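PDB 5GSZ: kinesin-like protein KIF19 from Mus musculus, which walks toward microtubule plus ends as a kinesin-8 motor and depolymerizes microtubules at ciliary tips, thereby regulating the length of motile cilia. Local coordinates for residues A[114-118]-A[196-200]; A[153-158]-A[300-304]; A[225-230]-A[241-245]. Numbering follows the deposited sequence.

Interaction 1. Residues A[114-118]-A[196-200]; sequences MLGTD and MQLLM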
loop_
_atom_site.group_PDB
_atom_site.type_symbol
_atom_site.label_atom_id
_atom_site.label_comp_id
_atom_site.label_asym_id
_atom_site.label_seq_id
_atom_site.Cartn_x
_atom_site.Cartn_y
_atom_site.Cartn_z
ATOM N N MET A 114 -6.691 1.597 -3.786
ATOM C CA MET A 114 -6.608 0.160 -3.503
ATOM C C MET A 114 -7.945 -0.565 -3.644
ATOM O O MET A 114 -8.029 -1.576 -4.351
ATOM C CB MET A 114 -6.039 -0.094 -2.101
ATOM C CG MET A 114 -4.631 0.431 -1.937
ATOM S SD MET A 114 -3.497 -0.026 -3.282
ATOM C CE MET A 114 -3.074 -1.727 -2.873
ATOM N N LEU A 115 -8.991 -0.071 -2.969
ATOM C CA LEU A 115 -10.330 -0.648 -3.059
ATOM C C LEU A 115 -11.179 -0.010 -4.160
ATOM O O LEU A 115 -11.878 -0.716 -4.889
ATOM C CB LEU A 115 -11.041 -0.515 -1.716
ATOM C CG LEU A 115 -12.508 -0.898 -1.754
ATOM C CD1 LEU A 115 -12.578 -2.397 -1.850
ATOM C CD2 LEU A 115 -13.219 -0.455 -0.501
ATOM N N GLY A 116 -11.127 1.318 -4.300
ATOM C CA GLY A 116 -11.991 2.020 -5.230
ATOM C C GLY A 116 -13.433 2.012 -4.766
ATOM O O GLY A 116 -13.738 1.911 -3.575
ATOM N N THR A 117 -14.336 2.098 -5.733
ATOM C CA THR A 117 -15.769 2.088 -5.479
ATOM C C THR A 117 -16.441 1.113 -6.431
ATOM O O THR A 117 -15.838 0.639 -7.403
ATOM C CB THR A 117 -16.401 3.473 -5.666
ATOM O OG1 THR A 117 -16.265 3.878 -7.037
ATOM C CG2 THR A 117 -15.743 4.491 -4.772
ATOM N N ASP A 118 -17.717 0.837 -6.147
ATOM C CA ASP A 118 -18.533 0.052 -7.067
ATOM C C ASP A 118 -18.437 0.592 -8.486
ATOM O O ASP A 118 -18.113 -0.145 -9.419
ATOM C CB ASP A 118 -19.980 0.042 -6.594
ATOM C CG ASP A 118 -20.305 -1.178 -5.768
ATOM O OD1 ASP A 118 -19.774 -2.264 -6.098
ATOM O OD2 ASP A 118 -21.069 -1.046 -4.782
ATOM N N MET A 196 -15.526 -7.977 -4.808
ATOM C CA MET A 196 -15.746 -6.566 -4.500
ATOM C C MET A 196 -16.735 -6.388 -3.349
ATOM O O MET A 196 -16.542 -5.526 -2.483
ATOM C CB MET A 196 -16.227 -5.834 -5.755
ATOM C CG MET A 196 -16.410 -4.352 -5.563
ATOM S SD MET A 196 -14.860 -3.559 -5.095
ATOM C CE MET A 196 -15.404 -1.861 -4.911
ATOM N N GLN A 197 -17.801 -7.194 -3.318
ATOM C CA GLN A 197 -18.724 -7.120 -2.194
ATOM C C GLN A 197 -18.053 -7.606 -0.914
ATOM O O GLN A 197 -18.221 -6.993 0.150
ATOM C CB GLN A 197 -19.996 -7.913 -2.496
ATOM N N LEU A 198 -17.264 -8.687 -1.008
ATOM C CA LEU A 198 -16.493 -9.157 0.138
ATOM C C LEU A 198 -15.631 -8.043 0.704
ATOM O O LEU A 198 -15.689 -7.735 1.900
ATOM C CB LEU A 198 -15.605 -10.331 -0.264
ATOM C CG LEU A 198 -16.259 -11.700 -0.282
ATOM C CD1 LEU A 198 -15.299 -12.758 -0.782
ATOM C CD2 LEU A 198 -16.738 -12.037 1.095
ATOM N N LEU A 199 -14.820 -7.426 -0.165
ATOM C CA LEU A 199 -13.851 -6.424 0.259
ATOM C C LEU A 199 -14.518 -5.135 0.708
ATOM O O LEU A 199 -13.990 -4.454 1.590
ATOM C CB LEU A 199 -12.867 -6.146 -0.870
ATOM C CG LEU A 199 -12.062 -7.378 -1.254
ATOM C CD1 LEU A 199 -11.065 -7.077 -2.359
ATOM C CD2 LEU A 199 -11.388 -7.943 -0.016
ATOM N N MET A 200 -15.667 -4.781 0.116
ATOM C CA MET A 200 -16.406 -3.615 0.587
ATOM C C MET A 200 -16.900 -3.835 2.014
ATOM O O MET A 200 -16.637 -3.024 2.903
ATOM C CB MET A 200 -17.576 -3.306 -0.345
ATOM C CG MET A 200 -17.242 -2.618 -1.677
ATOM S SD MET A 200 -16.521 -0.963 -1.616
ATOM C CE MET A 200 -17.763 -0.008 -0.736
#

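Interaction 2. Residues A[153-158]-A[300-304]; sequences IYNEMI and DSKLT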
loop_
_atom_site.group_PDB
_atom_site.type_symbol
_atom_site.label_atom_id
_atom_site.label_comp_id
_atom_site.label_asym_id
_atom_site.label_seq_id
_atom_site.Cartn_x
_atom_site.Cartn_y
_atom_site.Cartn_z
ATOM N N ILE A 153 -4.471 -4.512 10.737
ATOM C CA ILE A 153 -3.559 -4.249 11.847
ATOM C C ILE A 153 -3.903 -2.865 12.381
ATOM O O ILE A 153 -3.789 -1.862 11.662
ATOM C CB ILE A 153 -2.079 -4.318 11.436
ATOM C CG1 ILE A 153 -1.830 -5.511 10.522
ATOM C CG2 ILE A 153 -1.201 -4.447 12.677
ATOM C CD1 ILE A 153 -0.443 -5.502 9.925
ATOM N N TYR A 154 -4.349 -2.817 13.627
ATOM C CA TYR A 154 -4.720 -1.578 14.296
ATOM C C TYR A 154 -4.017 -1.584 15.641
ATOM O O TYR A 154 -4.314 -2.429 16.489
ATOM C CB TYR A 154 -6.235 -1.467 14.472
ATOM C CG TYR A 154 -6.621 -0.196 15.157
ATOM C CD1 TYR A 154 -6.865 0.964 14.430
ATOM C CD2 TYR A 154 -6.696 -0.132 16.541
ATOM C CE1 TYR A 154 -7.193 2.140 15.068
ATOM C CE2 TYR A 154 -7.017 1.030 17.186
ATOM C CZ TYR A 154 -7.266 2.166 16.451
ATOM O OH TYR A 154 -7.591 3.329 17.113
ATOM N N ASN A 155 -3.095 -0.653 15.845
ATOM C CA ASN A 155 -2.325 -0.611 17.085
ATOM C C ASN A 155 -1.759 -1.992 17.397
ATOM O O ASN A 155 -1.934 -2.537 18.487
ATOM C CB ASN A 155 -3.171 -0.094 18.251
ATOM C CG ASN A 155 -3.343 1.404 18.223
ATOM O OD1 ASN A 155 -2.496 2.128 17.704
ATOM N ND2 ASN A 155 -4.445 1.882 18.786
ATOM N N GLU A 156 -1.126 -2.583 16.392
ATOM C CA GLU A 156 -0.483 -3.890 16.482
ATOM C C GLU A 156 -1.435 -5.013 16.870
ATOM O O GLU A 156 -0.971 -6.108 17.202
ATOM C CB GLU A 156 0.706 -3.853 17.445
ATOM C CG GLU A 156 1.718 -2.803 17.049
ATOM C CD GLU A 156 2.250 -3.037 15.652
ATOM O OE1 GLU A 156 2.819 -4.125 15.414
ATOM O OE2 GLU A 156 2.066 -2.152 14.785
ATOM N N MET A 157 -2.750 -4.791 16.809
ATOM C CA MET A 157 -3.736 -5.854 16.993
ATOM C C MET A 157 -4.284 -6.285 15.634
ATOM O O MET A 157 -4.681 -5.445 14.818
ATOM C CB MET A 157 -4.883 -5.406 17.900
ATOM C CG MET A 157 -4.449 -4.745 19.211
ATOM S SD MET A 157 -3.611 -5.807 20.413
ATOM C CE MET A 157 -4.941 -6.874 20.938
ATOM N N ILE A 158 -4.313 -7.591 15.399
ATOM C CA ILE A 158 -4.729 -8.135 14.120
ATOM C C ILE A 158 -6.154 -8.642 14.222
ATOM O O ILE A 158 -6.484 -9.409 15.128
ATOM C CB ILE A 158 -3.786 -9.255 13.670
ATOM C CG1 ILE A 158 -2.355 -8.714 13.640
ATOM C CG2 ILE A 158 -4.248 -9.796 12.314
ATOM C CD1 ILE A 158 -1.294 -9.782 13.553
ATOM N N ASP A 300 9.816 -6.017 16.054
ATOM C CA ASP A 300 9.236 -5.847 14.730
ATOM C C ASP A 300 7.729 -5.668 14.842
ATOM O O ASP A 300 7.063 -6.385 15.590
ATOM C CB ASP A 300 9.559 -7.055 13.856
ATOM C CG ASP A 300 11.050 -7.211 13.620
ATOM O OD1 ASP A 300 11.799 -6.253 13.938
ATOM O OD2 ASP A 300 11.471 -8.279 13.107
ATOM N N SER A 301 7.189 -4.703 14.104
ATOM C CA SER A 301 5.746 -4.535 14.069
ATOM C C SER A 301 5.092 -5.776 13.468
ATOM O O SER A 301 5.740 -6.595 12.811
ATOM C CB SER A 301 5.383 -3.296 13.261
ATOM O OG SER A 301 5.947 -3.373 11.967
ATOM N N LYS A 302 3.790 -5.931 13.724
ATOM C CA LYS A 302 3.063 -7.018 13.081
ATOM C C LYS A 302 3.230 -6.960 11.564
ATOM O O LYS A 302 3.458 -7.990 10.919
ATOM C CB LYS A 302 1.581 -6.978 13.467
ATOM C CG LYS A 302 1.324 -6.965 14.968
ATOM C CD LYS A 302 1.812 -8.244 15.665
ATOM C CE LYS A 302 1.853 -8.065 17.180
ATOM N NZ LYS A 302 2.925 -7.088 17.572
ATOM N N LEU A 303 3.167 -5.756 10.976
ATOM C CA LEU A 303 3.245 -5.672 9.524
ATOM C C LEU A 303 4.623 -6.060 9.023
ATOM O O LEU A 303 4.735 -6.716 7.984
ATOM C CB LEU A 303 2.853 -4.274 9.048
ATOM C CG LEU A 303 3.026 -3.913 7.567
ATOM C CD1 LEU A 303 2.210 -4.840 6.704
ATOM C CD2 LEU A 303 2.618 -2.471 7.294
ATOM N N THR A 304 5.679 -5.708 9.760
ATOM C CA THR A 304 7.026 -6.136 9.375
ATOM C C THR A 304 7.167 -7.650 9.438
ATOM O O THR A 304 7.691 -8.279 8.505
ATOM C CB THR A 304 8.076 -5.488 10.271
ATOM O OG1 THR A 304 8.094 -4.077 10.049
ATOM C CG2 THR A 304 9.433 -6.056 9.952
#

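Interaction 3. Residues A[225-230]-A[241-245]; sequences QVAVRQ and VRQGR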
loop_
_atom_site.group_PDB
_atom_site.type_symbol
_atom_site.label_atom_id
_atom_site.label_comp_id
_atom_site.label_asym_id
_atom_site.label_seq_id
_atom_site.Cartn_x
_atom_site.Cartn_y
_atom_site.Cartn_z
ATOM N N GLN A 225 -3.870 -10.209 1.174
ATOM C CA GLN A 225 -2.830 -11.094 0.672
ATOM C C GLN A 225 -3.439 -12.209 -0.157
ATOM O O GLN A 225 -4.492 -12.745 0.179
ATOM C CB GLN A 225 -1.967 -11.672 1.784
ATOM C CG GLN A 225 -2.669 -12.028 3.054
ATOM C CD GLN A 225 -1.877 -13.081 3.826
ATOM O OE1 GLN A 225 -1.045 -13.808 3.241
ATOM N NE2 GLN A 225 -2.094 -13.142 5.146
ATOM N N VAL A 226 -2.775 -12.509 -1.266
ATOM C CA VAL A 226 -3.184 -13.539 -2.205
ATOM C C VAL A 226 -2.022 -14.503 -2.363
ATOM O O VAL A 226 -0.924 -14.094 -2.755
ATOM C CB VAL A 226 -3.571 -12.956 -3.572
ATOM C CG1 VAL A 226 -4.075 -14.071 -4.492
ATOM C CG2 VAL A 226 -4.586 -11.863 -3.407
ATOM N N ALA A 227 -2.269 -15.777 -2.073
ATOM C CA ALA A 227 -1.290 -16.844 -2.234
ATOM C C ALA A 227 -1.617 -17.646 -3.488
ATOM O O ALA A 227 -2.793 -17.836 -3.813
ATOM C CB ALA A 227 -1.293 -17.748 -1.006
ATOM N N VAL A 228 -0.583 -18.099 -4.203
ATOM C CA VAL A 228 -0.754 -18.840 -5.463
ATOM C C VAL A 228 0.262 -19.979 -5.514
ATOM O O VAL A 228 1.472 -19.736 -5.601
ATOM C CB VAL A 228 -0.605 -17.949 -6.708
ATOM C CG1 VAL A 228 -0.726 -18.778 -7.955
ATOM C CG2 VAL A 228 -1.652 -16.844 -6.723
ATOM N N ARG A 229 -0.217 -21.214 -5.485
ATOM C CA ARG A 229 0.646 -22.369 -5.668
ATOM C C ARG A 229 0.540 -22.885 -7.104
ATOM O O ARG A 229 -0.537 -22.879 -7.708
ATOM C CB ARG A 229 0.308 -23.469 -4.662
ATOM C CG ARG A 229 1.399 -24.514 -4.527
ATOM C CD ARG A 229 1.352 -25.180 -3.187
ATOM N NE ARG A 229 0.095 -25.890 -2.965
ATOM C CZ ARG A 229 -0.316 -26.305 -1.767
ATOM N NH1 ARG A 229 0.437 -26.072 -0.699
ATOM N NH2 ARG A 229 -1.476 -26.950 -1.634
ATOM N N GLN A 230 1.683 -23.285 -7.661
ATOM C CA GLN A 230 1.817 -23.661 -9.064
ATOM C C GLN A 230 2.620 -24.946 -9.134
ATOM O O GLN A 230 3.802 -24.960 -8.768
ATOM C CB GLN A 230 2.519 -22.568 -9.882
ATOM C CG GLN A 230 2.452 -22.765 -11.394
ATOM C CD GLN A 230 3.538 -21.980 -12.149
ATOM O OE1 GLN A 230 4.599 -21.692 -11.598
ATOM N NE2 GLN A 230 3.253 -21.598 -13.401
ATOM N N VAL A 241 7.731 -27.128 -6.897
ATOM C CA VAL A 241 6.372 -26.609 -6.696
ATOM C C VAL A 241 6.446 -25.162 -6.188
ATOM O O VAL A 241 7.053 -24.889 -5.149
ATOM C CB VAL A 241 5.575 -27.497 -5.720
ATOM C CG1 VAL A 241 4.112 -27.049 -5.655
ATOM C CG2 VAL A 241 5.668 -28.959 -6.123
ATOM N N ARG A 242 5.814 -24.235 -6.901
ATOM C CA ARG A 242 6.016 -22.810 -6.666
ATOM C C ARG A 242 4.919 -22.233 -5.778
ATOM O O ARG A 242 3.791 -22.719 -5.764
ATOM C CB ARG A 242 6.059 -22.052 -7.997
ATOM C CG ARG A 242 7.089 -22.572 -8.978
ATOM C CD ARG A 242 8.487 -22.197 -8.567
ATOM N NE ARG A 242 9.493 -23.062 -9.181
ATOM C CZ ARG A 242 9.937 -22.937 -10.429
ATOM N NH1 ARG A 242 9.465 -21.981 -11.221
ATOM N NH2 ARG A 242 10.854 -23.777 -10.888
ATOM N N GLN A 243 5.262 -21.179 -5.032
ATOM C CA GLN A 243 4.322 -20.525 -4.110
ATOM C C GLN A 243 4.622 -19.024 -4.130
ATOM O O GLN A 243 5.524 -18.546 -3.436
ATOM C CB GLN A 243 4.429 -21.109 -2.707
ATOM C CG GLN A 243 3.485 -20.494 -1.650
ATOM C CD GLN A 243 2.066 -21.038 -1.722
ATOM O OE1 GLN A 243 1.861 -22.256 -1.704
ATOM N NE2 GLN A 243 1.076 -20.140 -1.781
ATOM N N GLY A 244 3.862 -18.287 -4.932
ATOM C CA GLY A 244 3.984 -16.844 -4.978
ATOM C C GLY A 244 3.025 -16.184 -4.005
ATOM O O GLY A 244 1.963 -16.707 -3.692
ATOM N N ARG A 245 3.417 -15.024 -3.508
ATOM C CA ARG A 245 2.644 -14.365 -2.472
ATOM C C ARG A 245 2.580 -12.882 -2.804
ATOM O O ARG A 245 3.612 -12.206 -2.833
ATOM C CB ARG A 245 3.262 -14.623 -1.106
ATOM C CG ARG A 245 2.242 -14.654 -0.008
ATOM C CD ARG A 245 2.868 -15.017 1.316
ATOM N NE ARG A 245 1.872 -14.933 2.377
ATOM C CZ ARG A 245 2.171 -14.918 3.674
ATOM N NH1 ARG A 245 3.444 -14.977 4.050
ATOM N NH2 ARG A 245 1.201 -14.824 4.591
#

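Interaction 1. Residues A[114-118]-A[196-200]
L115 lays its side chain over one flank of helix 192-203, where it meets three residues on one side of the helix, M196, L199 and M200. Its CD1 lies 3.9 Å from L199 CB and 4.1 Å from M196 SD, while its CD2 comes to 3.5 Å from M200 SD. M196 and M200 stand one turn apart, joined by the M200 N to M196 O hydrogen bond of 2.8 Å, so both sulphur atoms can flank the same leucine. M196 points its side chain end-on at the outgoing loop: its terminal methyl CE is 3.7 Å from L115 O, 3.5 Å from T117 C and 3.8 Å from D118 N, which makes this half of the contact side chain against backbone. No hydrogen bond crosses between the segments, and the 272 Å² buried between them is held by van der Waals contact. In the kinesin motor domain, a P-loop NTPase fold, residues 114-118 form the exit from helix 110-114, the short helix that follows the phosphate-binding loop. G116 marks that exit with a phi of 70°, a value that favours glycine, and from here the chain continues past M196. The CB of T117 points away from helix 192-203, and its OG1 is hydrogen-bonded to E120 N within the loop. At the solvent-exposed end D118 brings OD1 to 4.0 Å from M196 CG. Deeper in, Y124 of helix 123-136 touches both L115 and L199, and L199 also rests on M148 and Y150 of strand 142-154.

Interaction 2. Residues A[153-158]-A[300-304]
A beta turn meets the start of a helix here, at the edge of the central sheet of the motor domain. Residues 154-157 form a type I' turn, the tight link of a two-residue hairpin, closed by Y154 N to M157 O and M157 N to Y154 O bonds of 2.9 Å each. From the turn E156 reaches across, and its OE1 accepts a nearly straight hydrogen bond from K302 N (2.7 Å, 169°). K302 is the first residue of its helix, so the carboxylate takes up an amide of the helix's first turn; the salt bridge from E156 OE1 to K302 NZ is long, 3.7 Å. S301 is the N-cap, its OG accepting from T304 N at 3.2 Å. Beneath the polar pair, I153 CD1 packs on L303 CB at 3.6 Å, and I158 CD1 lies 4.0 Å from K302 CB. Helix 302-307 thus starts against the hairpin of strands 142-154 and 157-160, with L171 of strand 171-173 touching I158 and K302, and H221 of strand 220-232 touching I153 and L303.

Interaction 3. Residues A[225-230]-A[241-245]
V241 leads into the strand, its CG1 lying 3.9 Å from R229 CG. R242 then forms a hydrogen-bonded antiparallel pair with Q230: R242 N to Q230 O is 2.8 Å and Q230 N to R242 O 2.9 Å. Q243 faces R229 in a non-hydrogen-bonded pair, with Q243 CA 3.3 Å from V228 O in a CA-H...O contact; its side chain turns back along the facing strand, bringing NE2 to 3.5 Å from A227 CB. The guanidinium of R229 is salt-bridged to E145. At G244 the ladder repeats, with G244 N to V228 O and V228 N to G244 O both 2.9 Å. R245, opposite A227, stretches to Q225, whose OE1 accepts from R245 NH2 at 2.8 Å and weakly from NE at 3.2 Å; I179 O receives a further bond from NH2. Segments 225-230 and 242-245 run antiparallel, at 162° between their N-to-C directions, and belong to the beta hairpin 220-232/242-250 in the central sheet, where strand 142-154 borders 220-232 and strand 97-103 borders 242-250.

How the interactions relate
The three contacts lie in one motor domain, their centres about 23 Å from one another, and none touches another. Interaction 1 is nearest the nucleotide: the T117 side chain is about 5 Å from ADP, and that of L115 about 8 Å from the magnesium ion. In interaction 2 the I153 side chain is about 13 Å from the same ion, whereas interaction 3 is remote from the nucleotide site. Interactions 2 and 3 both reach one sheet, through the neighbouring strands 142-154 and 220-232, with nearest atoms about 8 Å apart. Strand 142-154 thus has a part in all three, since interaction 1 rests on it too. In sequence, interaction 3 is nested within the loop closed by interaction 2, while interactions 1 and 2 interleave.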